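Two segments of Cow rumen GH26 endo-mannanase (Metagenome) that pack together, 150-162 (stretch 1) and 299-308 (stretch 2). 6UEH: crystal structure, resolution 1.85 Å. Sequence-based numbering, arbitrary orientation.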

ATOM      1  N   ALA A 150       2.585  14.732 -20.036  1.00 21.56           N
ATOM      2  CA  ALA A 150       1.490  13.770 -19.886  1.00 20.63           C
ATOM      3  C   ALA A 150       0.359  14.043 -20.875  1.00 20.71           C
ATOM      4  O   ALA A 150      -0.046  15.188 -21.057  1.00 18.30           O
ATOM      5  CB  ALA A 150       0.960  13.801 -18.466  1.00 17.49           C
ATOM      6  N   THR A 151      -0.132  12.992 -21.527  1.00 17.71           N
ATOM      7  CA  THR A 151      -1.211  13.140 -22.497  1.00 17.92           C
ATOM      8  C   THR A 151      -2.473  13.620 -21.793  1.00 18.86           C
ATOM      9  O   THR A 151      -2.593  13.490 -20.577  1.00 17.76           O
ATOM     10  CB  THR A 151      -1.508  11.824 -23.235  1.00 17.70           C
ATOM     11  OG1 THR A 151      -1.994  10.850 -22.301  1.00 17.31           O
ATOM     12  CG2 THR A 151      -0.253  11.299 -23.921  1.00 18.98           C
ATOM     13  N   LYS A 152      -3.413  14.176 -22.551  1.00 19.95           N
ATOM     14  CA  LYS A 152      -4.635  14.696 -21.948  1.00 22.35           C
ATOM     15  C   LYS A 152      -5.465  13.566 -21.337  1.00 22.41           C
ATOM     16  O   LYS A 152      -6.099  13.751 -20.301  1.00 23.68           O
ATOM     17  CB  LYS A 152      -5.460  15.488 -22.970  1.00 25.42           C
ATOM     18  CG  LYS A 152      -5.922  14.706 -24.188  1.00 28.52           C
ATOM     19  CD  LYS A 152      -6.696  15.609 -25.142  1.00 31.76           C
ATOM     20  CE  LYS A 152      -7.348  14.821 -26.270  1.00 34.17           C
ATOM     21  NZ  LYS A 152      -6.349  14.109 -27.115  1.00 35.29           N
ATOM     22  N   GLU A 153      -5.440  12.394 -21.963  1.00 21.16           N
ATOM     23  CA  GLU A 153      -6.185  11.249 -21.451  1.00 19.77           C
ATOM     24  C   GLU A 153      -5.632  10.790 -20.105  1.00 18.77           C
ATOM     25  O   GLU A 153      -6.393  10.459 -19.198  1.00 17.02           O
ATOM     26  CB  GLU A 153      -6.164  10.089 -22.449  1.00 19.34           C
ATOM     27  CG  GLU A 153      -6.934  10.350 -23.739  1.00 21.15           C
ATOM     28  CD  GLU A 153      -6.157  11.195 -24.729  1.00 23.64           C
ATOM     29  OE1 GLU A 153      -4.926  11.330 -24.565  1.00 23.87           O
ATOM     30  OE2 GLU A 153      -6.777  11.724 -25.674  1.00 25.95           O
ATOM     31  N   ALA A 154      -4.307  10.777 -19.980  1.00 18.64           N
ATOM     32  CA  ALA A 154      -3.660  10.371 -18.734  1.00 16.71           C
ATOM     33  C   ALA A 154      -3.970  11.340 -17.597  1.00 16.79           C
ATOM     34  O   ALA A 154      -4.308  10.924 -16.488  1.00 16.55           O
ATOM     35  CB  ALA A 154      -2.154  10.258 -18.934  1.00 16.64           C
ATOM     36  N   GLN A 155      -3.855  12.634 -17.878  1.00 17.17           N
ATOM     37  CA  GLN A 155      -4.094  13.655 -16.867  1.00 17.50           C
ATOM     38  C   GLN A 155      -5.563  13.690 -16.451  1.00 17.38           C
ATOM     39  O   GLN A 155      -5.879  13.874 -15.273  1.00 17.30           O
ATOM     40  CB  GLN A 155      -3.652  15.028 -17.377  1.00 18.49           C
ATOM     41  CG  GLN A 155      -3.751  16.129 -16.332  1.00 19.64           C
ATOM     42  CD  GLN A 155      -2.940  15.822 -15.087  1.00 20.03           C
ATOM     43  OE1 GLN A 155      -1.713  15.917 -15.093  1.00 20.02           O
ATOM     44  NE2 GLN A 155      -3.625  15.442 -14.013  1.00 20.87           N
ATOM     45  N   LYS A 156      -6.459  13.506 -17.416  1.00 17.55           N
ATOM     46  CA  LYS A 156      -7.888  13.470 -17.121  1.00 19.95           C
ATOM     47  C   LYS A 156      -8.249  12.254 -16.269  1.00 19.75           C
ATOM     48  O   LYS A 156      -9.089  12.348 -15.373  1.00 17.23           O
ATOM     49  CB  LYS A 156      -8.706  13.482 -18.414  1.00 21.15           C
ATOM     50  CG  LYS A 156      -8.808  14.864 -19.048  1.00 23.89           C
ATOM     51  CD  LYS A 156      -9.164  14.799 -20.526  1.00 27.67           C
ATOM     52  CE  LYS A 156     -10.557  14.254 -20.752  1.00 31.05           C
ATOM     53  NZ  LYS A 156     -10.905  14.258 -22.205  1.00 33.58           N
ATOM     54  N   LEU A 157      -7.610  11.119 -16.543  1.00 16.90           N
ATOM     55  CA  LEU A 157      -7.820   9.923 -15.727  1.00 16.53           C
ATOM     56  C   LEU A 157      -7.340  10.154 -14.293  1.00 16.32           C
ATOM     57  O   LEU A 157      -8.056   9.856 -13.339  1.00 16.36           O
ATOM     58  CB  LEU A 157      -7.107   8.710 -16.336  1.00 16.28           C
ATOM     59  CG  LEU A 157      -7.077   7.429 -15.494  1.00 16.84           C
ATOM     60  CD1 LEU A 157      -8.475   7.017 -15.043  1.00 17.40           C
ATOM     61  CD2 LEU A 157      -6.410   6.292 -16.266  1.00 15.76           C
ATOM     62  N   GLN A 158      -6.133  10.694 -14.150  1.00 16.31           N
ATOM     63  CA  GLN A 158      -5.571  10.960 -12.830  1.00 16.15           C
ATOM     64  C   GLN A 158      -6.439  11.940 -12.044  1.00 18.00           C
ATOM     65  O   GLN A 158      -6.615  11.793 -10.831  1.00 18.56           O
ATOM     66  CB  GLN A 158      -4.143  11.499 -12.950  1.00 16.21           C
ATOM     67  CG  GLN A 158      -3.432  11.723 -11.614  1.00 16.07           C
ATOM     68  CD  GLN A 158      -2.899  10.437 -10.991  1.00 17.47           C
ATOM     69  OE1 GLN A 158      -3.453   9.356 -11.192  1.00 16.65           O
ATOM     70  NE2 GLN A 158      -1.814  10.555 -10.234  1.00 17.27           N
ATOM     71  N   ASP A 159      -6.988  12.931 -12.736  1.00 17.96           N
ATOM     72  CA  ASP A 159      -7.849  13.912 -12.087  1.00 17.82           C
ATOM     73  C   ASP A 159      -9.166  13.284 -11.651  1.00 17.01           C
ATOM     74  O   ASP A 159      -9.688  13.619 -10.589  1.00 19.45           O
ATOM     75  CB  ASP A 159      -8.103  15.106 -13.007  1.00 17.61           C
ATOM     76  CG  ASP A 159      -6.950  16.085 -13.008  1.00 20.00           C
ATOM     77  OD1 ASP A 159      -6.248  16.176 -11.978  1.00 21.38           O
ATOM     78  OD2 ASP A 159      -6.743  16.761 -14.034  1.00 18.16           O
ATOM     79  N   TYR A 160      -9.703  12.377 -12.463  1.00 17.41           N
ATOM     80  CA  TYR A 160     -10.906  11.652 -12.068  1.00 17.70           C
ATOM     81  C   TYR A 160     -10.652  10.848 -10.799  1.00 18.02           C
ATOM     82  O   TYR A 160     -11.478  10.833  -9.886  1.00 16.48           O
ATOM     83  CB  TYR A 160     -11.395  10.712 -13.170  1.00 17.45           C
ATOM     84  CG  TYR A 160     -12.422   9.730 -12.644  1.00 17.36           C
ATOM     85  CD1 TYR A 160     -13.737  10.125 -12.429  1.00 17.07           C
ATOM     86  CD2 TYR A 160     -12.071   8.420 -12.330  1.00 17.58           C
ATOM     87  CE1 TYR A 160     -14.674   9.243 -11.932  1.00 19.39           C
ATOM     88  CE2 TYR A 160     -13.005   7.530 -11.829  1.00 17.72           C
ATOM     89  CZ  TYR A 160     -14.305   7.946 -11.634  1.00 18.50           C
ATOM     90  OH  TYR A 160     -15.240   7.066 -11.139  1.00 18.26           O
ATOM     91  N   LEU A 161      -9.512  10.162 -10.762  1.00 17.06           N
ATOM     92  CA  LEU A 161      -9.124   9.379  -9.594  1.00 15.76           C
ATOM     93  C   LEU A 161      -9.026  10.269  -8.360  1.00 15.81           C
ATOM     94  O   LEU A 161      -9.493   9.905  -7.283  1.00 15.67           O
ATOM     95  CB  LEU A 161      -7.790   8.668  -9.836  1.00 15.48           C
ATOM     96  CG  LEU A 161      -7.758   7.684 -11.007  1.00 15.43           C
ATOM     97  CD1 LEU A 161      -6.356   7.122 -11.221  1.00 15.32           C
ATOM     98  CD2 LEU A 161      -8.764   6.564 -10.791  1.00 15.32           C
ATOM     99  N   GLY A 162      -8.423  11.440  -8.530  1.00 16.05           N
ATOM    100  CA  GLY A 162      -8.305  12.395  -7.445  1.00 19.34           C
ATOM    101  C   GLY A 162      -9.659  12.890  -6.971  1.00 20.06           C
ATOM    102  O   GLY A 162      -9.815  13.282  -5.815  1.00 19.58           O
ATOM    103  N   LEU A 299      -0.882   1.784 -27.435  1.00 16.43           N
ATOM    104  CA  LEU A 299      -1.867   2.371 -26.532  1.00 15.78           C
ATOM    105  C   LEU A 299      -1.894   3.885 -26.690  1.00 15.11           C
ATOM    106  O   LEU A 299      -2.963   4.479 -26.805  1.00 16.40           O
ATOM    107  CB  LEU A 299      -1.571   2.000 -25.075  1.00 13.92           C
ATOM    108  CG  LEU A 299      -1.709   0.524 -24.703  1.00 20.49           C
ATOM    109  CD1 LEU A 299      -1.478   0.329 -23.209  1.00 18.98           C
ATOM    110  CD2 LEU A 299      -3.071  -0.005 -25.113  1.00 14.96           C
ATOM    111  N   GLN A 300      -0.717   4.504 -26.705  1.00 16.58           N
ATOM    112  CA  GLN A 300      -0.636   5.955 -26.858  1.00 17.31           C
ATOM    113  C   GLN A 300      -1.200   6.391 -28.208  1.00 18.12           C
ATOM    114  O   GLN A 300      -1.892   7.408 -28.299  1.00 18.99           O
ATOM    115  CB  GLN A 300       0.806   6.446 -26.699  1.00 18.28           C
ATOM    116  CG  GLN A 300       0.947   7.961 -26.836  1.00 21.30           C
ATOM    117  CD  GLN A 300       2.242   8.498 -26.244  1.00 22.96           C
ATOM    118  OE1 GLN A 300       2.307   8.824 -25.058  1.00 23.27           O
ATOM    119  NE2 GLN A 300       3.278   8.598 -27.072  1.00 23.22           N
ATOM    120  N   ASP A 301      -0.914   5.612 -29.249  1.00 19.29           N
ATOM    121  CA  ASP A 301      -1.448   5.879 -30.583  1.00 21.57           C
ATOM    122  C   ASP A 301      -2.971   5.920 -30.585  1.00 20.56           C
ATOM    123  O   ASP A 301      -3.577   6.739 -31.275  1.00 21.50           O
ATOM    124  CB  ASP A 301      -0.970   4.823 -31.584  1.00 23.80           C
ATOM    125  CG  ASP A 301       0.482   4.998 -31.976  1.00 26.03           C
ATOM    126  OD1 ASP A 301       1.011   6.119 -31.832  1.00 25.64           O
ATOM    127  OD2 ASP A 301       1.090   4.013 -32.446  1.00 28.31           O
ATOM    128  N   GLU A 302      -3.584   5.025 -29.818  1.00 18.90           N
ATOM    129  CA  GLU A 302      -5.038   4.939 -29.755  1.00 21.81           C
ATOM    130  C   GLU A 302      -5.591   5.729 -28.570  1.00 21.42           C
ATOM    131  O   GLU A 302      -6.740   5.537 -28.168  1.00 20.96           O
ATOM    132  CB  GLU A 302      -5.481   3.477 -29.669  1.00 23.94           C
ATOM    133  CG  GLU A 302      -4.916   2.584 -30.773  1.00 25.20           C
ATOM    134  CD  GLU A 302      -5.533   2.849 -32.137  1.00 29.70           C
ATOM    135  OE1 GLU A 302      -6.578   3.532 -32.203  1.00 30.43           O
ATOM    136  OE2 GLU A 302      -4.972   2.365 -33.146  1.00 31.42           O
ATOM    137  N   LYS A 303      -4.758   6.612 -28.020  1.00 20.44           N
ATOM    138  CA  LYS A 303      -5.148   7.520 -26.939  1.00 22.04           C
ATOM    139  C   LYS A 303      -5.669   6.779 -25.711  1.00 21.65           C
ATOM    140  O   LYS A 303      -6.682   7.163 -25.123  1.00 18.52           O
ATOM    141  CB  LYS A 303      -6.201   8.518 -27.433  1.00 25.82           C
ATOM    142  CG  LYS A 303      -5.713   9.412 -28.560  1.00 28.67           C
ATOM    143  CD  LYS A 303      -6.768  10.429 -28.961  1.00 33.44           C
ATOM    144  CE  LYS A 303      -6.231  11.377 -30.022  1.00 36.19           C
ATOM    145  NZ  LYS A 303      -5.001  12.081 -29.552  1.00 37.55           N
ATOM    146  N   VAL A 304      -4.964   5.720 -25.328  1.00 19.09           N
ATOM    147  CA  VAL A 304      -5.337   4.935 -24.159  1.00 18.16           C
ATOM    148  C   VAL A 304      -4.363   5.170 -23.010  1.00 16.29           C
ATOM    149  O   VAL A 304      -3.178   4.851 -23.120  1.00 14.69           O
ATOM    150  CB  VAL A 304      -5.380   3.427 -24.473  1.00 16.84           C
ATOM    151  CG1 VAL A 304      -5.678   2.637 -23.210  1.00 15.79           C
ATOM    152  CG2 VAL A 304      -6.421   3.137 -25.545  1.00 17.45           C
ATOM    153  N   PRO A 305      -4.864   5.743 -21.907  1.00 16.19           N
ATOM    154  CA  PRO A 305      -4.071   5.938 -20.692  1.00 15.89           C
ATOM    155  C   PRO A 305      -3.959   4.634 -19.910  1.00 15.68           C
ATOM    156  O   PRO A 305      -4.822   3.766 -20.048  1.00 16.18           O
ATOM    157  CB  PRO A 305      -4.874   6.981 -19.917  1.00 16.45           C
ATOM    158  CG  PRO A 305      -6.284   6.708 -20.317  1.00 18.23           C
ATOM    159  CD  PRO A 305      -6.229   6.281 -21.764  1.00 16.59           C
ATOM    160  N   LEU A 306      -2.913   4.506 -19.101  1.00 15.41           N
ATOM    161  CA  LEU A 306      -2.662   3.269 -18.371  1.00 14.38           C
ATOM    162  C   LEU A 306      -2.051   3.537 -16.998  1.00 13.90           C
ATOM    163  O   LEU A 306      -1.079   4.279 -16.878  1.00 13.48           O
ATOM    164  CB  LEU A 306      -1.734   2.356 -19.184  1.00 15.95           C
ATOM    165  CG  LEU A 306      -1.337   1.010 -18.577  1.00 16.43           C
ATOM    166  CD1 LEU A 306      -2.540   0.075 -18.512  1.00 16.20           C
ATOM    167  CD2 LEU A 306      -0.196   0.381 -19.367  1.00 17.22           C
ATOM    168  N   ILE A 307      -2.624   2.935 -15.961  1.00 14.09           N
ATOM    169  CA  ILE A 307      -1.973   2.927 -14.656  1.00 13.92           C
ATOM    170  C   ILE A 307      -0.872   1.872 -14.706  1.00 14.16           C
ATOM    171  O   ILE A 307      -1.126   0.681 -14.516  1.00 15.29           O
ATOM    172  CB  ILE A 307      -2.958   2.631 -13.511  1.00 14.92           C
ATOM    173  CG1 ILE A 307      -4.114   3.636 -13.536  1.00 16.33           C
ATOM    174  CG2 ILE A 307      -2.241   2.666 -12.164  1.00 14.04           C
ATOM    175  CD1 ILE A 307      -5.233   3.319 -12.569  1.00 18.51           C
ATOM    176  N   PHE A 308       0.346   2.319 -14.988  1.00 13.68           N
ATOM    177  CA  PHE A 308       1.466   1.421 -15.236  1.00 14.39           C
ATOM    178  C   PHE A 308       2.237   1.144 -13.949  1.00 14.40           C
ATOM    179  O   PHE A 308       2.750   2.067 -13.310  1.00 13.44           O
ATOM    180  CB  PHE A 308       2.385   2.023 -16.306  1.00 15.26           C
ATOM    181  CG  PHE A 308       3.460   1.092 -16.785  1.00 16.85           C
ATOM    182  CD1 PHE A 308       3.175  -0.235 -17.062  1.00 18.18           C
ATOM    183  CD2 PHE A 308       4.754   1.549 -16.979  1.00 17.00           C
ATOM    184  CE1 PHE A 308       4.167  -1.093 -17.510  1.00 18.19           C
ATOM    185  CE2 PHE A 308       5.748   0.696 -17.427  1.00 16.22           C
ATOM    186  CZ  PHE A 308       5.452  -0.625 -17.692  1.00 16.16           C
TER

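Stretch 1 is a short lead-in followed by a helix that runs from Lys152 through Gly162 and onward. Stretch 2 is the last turn of another helix, a loop, and then the start of a strand at Leu306. The helix end is tied off compactly: Lys303 N bonds to Gln300 O at 3.0 Å and Val304 N to Leu299 O at 2.8 Å, while Lys303 takes positive phi and psi (58/45), a left-handed conformation that helps turn the chain out of the helix. From there the chain passes through Pro305 into the strand and draws away from the helix of stretch 1. The two backbones are nearest at Ala154 and Pro305, whose CA atoms are 4.9 Å apart.

The helix of stretch 1 begins with a standard cap. Thr151 OG1 accepts a hydrogen bond from Ala154 N (3.3 Å), satisfying an amide that Ala150 O, 6.2 Å from Ala154 N, is too far away to serve. Thr151, in rotamer p, thereby turns its hydroxyl to its own helix, while its methyl CG2 lies 3.7 Å from Gln300 OE1. That oxygen finds its hydrogen bond elsewhere in the structure, so this contact is simple packing.

No hydrogen bond joins the two stretches; 409 Å² of surface is buried between them, counting both sides, and the contact is made by packing, with charged groups at one end. Pro305 is the hub, with the largest covered area of any residue here. Its CB lies 3.8 Å from Ala154 CA and 4.0 Å from Leu157 CD2, and its CD is 3.9 Å from Glu153 CB. A proline suits this position well: its ring offers a compact apolar surface and its nitrogen carries no hydrogen that would need a partner.

Further along, the spacing of the helix sets the pattern. Leu157 and Leu161, four residues apart and therefore about one turn apart, both point toward stretch 2. Leu157 CD2 sits 4.4 Å from Ile307 CG1, and Leu161 CD1 meets Ile307 CD1 at 4.2 Å. Ile307 starts sideways from the strand, but the end of its side chain comes nearer the helix. Pro305, just before the strand, and Ile307, within it, are thus the partners on stretch 2, two residues apart, while Val304 and Leu306 direct their CA-to-CB bonds away, the alternation expected of extended chain.

The charged residues gather at the other end, where exposure is greater. Glu153 reaches toward the loop, its CG 3.5 Å from Lys303 O and its OE2 3.5 Å from Lys303 CD. Its salt bridge, however, is local: Lys152 NZ donates to Glu153 OE2 at 2.8 Å. Lys303 NZ stays 4.3 Å from Glu153 OE2, beyond a salt bridge, and just 3.4 Å from Lys152 NZ. Two ammonium groups cannot bond to each other, but the nearby carboxylate can offset part of their repulsion. The rule is a buried apolar ridge bordered by a looser charged cluster.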